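Local coordinates for cysteine desulfurase (Fervidobacterium islandicum, PDB 6A6E), which probably uses pyridoxal-5'-phosphate to remove sulfur from L-cysteine, yielding alanine and a persulfide for the Suf sulfur-transfer system, at residues 379-384 and 390-395. Numbering follows the deposited sequence.
Sequences PLMGVL and IDFPNS
Phe392 reaches from the loop 390-395 to residues 379-384 of helix 378-387 and sets the far end of its ring against Met381 and Leu384. Its CG lies opposite the backbone N (chi1 -175°), which carries the ring out toward the helix. Phe392 CZ meets Leu384 CB at 3.9 Å. The backbone carbonyl carbon of Leu384 sits over one face of the ring. Met381 O approaches obliquely, 3.5 Å from Phe392 CE2. Met381 points toward the loop from one turn earlier. Met381 CG passes the backbone O of Asn394 at 3.8 Å. The chain then bends at chi2 (-66°) and chi3, and Met381 SD comes to rest 3.8 Å from Ser395 CA. Val383 points away from the loop. With Pro379 it packs on Phe271 of the second subunit. The helix follows closely on Cys376, the residue modified to S-mercaptocysteine, but the Met381 side chain is about 12 Å from the bound pyridoxal-5'-phosphate at nearest atoms. This is packing of a helix on the loop entering strand 396-400. The pairing rests on shape: ring, thioether, Leu384 and helix backbone touch without hydrogen bonds. The loop's backbone O atoms bond instead to His374 (Asn394, weakly) and Asn349 (Ser395).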
# COMPACT_ATOMS: atom_id res chain seq x y z
N PRO A 379 -18.87 -17.44 -6.01
CA PRO A 379 -20.20 -17.55 -6.56
C PRO A 379 -20.20 -17.95 -8.07
O PRO A 379 -21.10 -18.71 -8.49
CB PRO A 379 -20.83 -16.16 -6.28
CG PRO A 379 -19.98 -15.58 -5.18
CD PRO A 379 -18.61 -16.08 -5.49
N LEU A 380 -19.20 -17.52 -8.84
CA LEU A 380 -19.13 -17.94 -10.23
C LEU A 380 -19.03 -19.47 -10.36
O LEU A 380 -19.59 -20.05 -11.27
CB LEU A 380 -18.03 -17.25 -11.00
CG LEU A 380 -17.71 -17.66 -12.43
CD1 LEU A 380 -18.90 -17.53 -13.34
CD2 LEU A 380 -16.54 -16.87 -13.01
N MET A 381 -18.36 -20.12 -9.44
CA MET A 381 -18.22 -21.56 -9.53
C MET A 381 -19.58 -22.25 -9.52
O MET A 381 -19.78 -23.20 -10.25
CB MET A 381 -17.34 -22.13 -8.40
CG MET A 381 -15.91 -21.60 -8.40
SD MET A 381 -14.95 -22.11 -9.82
CE MET A 381 -14.59 -20.59 -10.68
N GLY A 382 -20.51 -21.78 -8.71
CA GLY A 382 -21.85 -22.35 -8.68
C GLY A 382 -22.59 -22.23 -9.99
O GLY A 382 -23.29 -23.14 -10.38
N VAL A 383 -22.45 -21.08 -10.67
CA VAL A 383 -22.93 -20.92 -12.03
C VAL A 383 -22.29 -21.91 -12.99
O VAL A 383 -22.97 -22.50 -13.81
CB VAL A 383 -22.71 -19.45 -12.53
CG1 VAL A 383 -23.12 -19.25 -13.99
CG2 VAL A 383 -23.45 -18.48 -11.60
N LEU A 384 -20.98 -22.10 -12.94
CA LEU A 384 -20.33 -23.03 -13.89
C LEU A 384 -20.73 -24.52 -13.67
O LEU A 384 -20.73 -25.33 -14.61
CB LEU A 384 -18.81 -22.91 -13.85
CG LEU A 384 -18.21 -21.53 -14.12
CD1 LEU A 384 -16.70 -21.58 -13.97
CD2 LEU A 384 -18.56 -21.08 -15.51
N ILE A 390 -19.35 -32.86 -16.59
CA ILE A 390 -18.48 -33.82 -15.91
C ILE A 390 -18.85 -33.76 -14.45
O ILE A 390 -19.80 -33.08 -14.09
CB ILE A 390 -16.96 -33.51 -16.09
CG1 ILE A 390 -16.62 -32.07 -15.61
CG2 ILE A 390 -16.58 -33.73 -17.54
CD1 ILE A 390 -15.14 -31.77 -15.45
N ASP A 391 -18.10 -34.46 -13.63
CA ASP A 391 -18.29 -34.38 -12.22
C ASP A 391 -17.52 -33.11 -11.78
O ASP A 391 -16.31 -33.15 -11.58
CB ASP A 391 -17.72 -35.65 -11.59
CG ASP A 391 -18.08 -35.80 -10.14
OD1 ASP A 391 -19.01 -35.12 -9.68
OD2 ASP A 391 -17.42 -36.62 -9.47
N PHE A 392 -18.23 -31.99 -11.66
CA PHE A 392 -17.61 -30.68 -11.51
C PHE A 392 -17.06 -30.51 -10.09
O PHE A 392 -17.81 -30.54 -9.12
CB PHE A 392 -18.61 -29.55 -11.85
CG PHE A 392 -18.00 -28.14 -11.83
CD1 PHE A 392 -17.18 -27.72 -12.85
CD2 PHE A 392 -18.30 -27.25 -10.79
CE1 PHE A 392 -16.63 -26.44 -12.83
CE2 PHE A 392 -17.76 -25.96 -10.77
CZ PHE A 392 -16.92 -25.56 -11.79
N PRO A 393 -15.75 -30.26 -9.99
CA PRO A 393 -15.08 -30.21 -8.71
C PRO A 393 -15.23 -28.91 -7.97
O PRO A 393 -14.57 -28.72 -6.99
CB PRO A 393 -13.62 -30.45 -9.09
CG PRO A 393 -13.52 -29.94 -10.48
CD PRO A 393 -14.81 -30.24 -11.12
N ASN A 394 -16.07 -27.99 -8.44
CA ASN A 394 -16.30 -26.69 -7.75
C ASN A 394 -15.10 -25.76 -7.71
O ASN A 394 -14.98 -24.91 -6.82
CB ASN A 394 -16.88 -26.91 -6.36
CG ASN A 394 -18.28 -27.50 -6.43
OD1 ASN A 394 -19.09 -27.17 -7.31
ND2 ASN A 394 -18.56 -28.41 -5.51
N SER A 395 -14.26 -25.93 -8.73
CA SER A 395 -13.03 -25.24 -8.91
C SER A 395 -12.56 -25.56 -10.30
O SER A 395 -13.15 -26.43 -10.97
CB SER A 395 -11.96 -25.68 -7.90
OG SER A 395 -11.92 -27.08 -7.79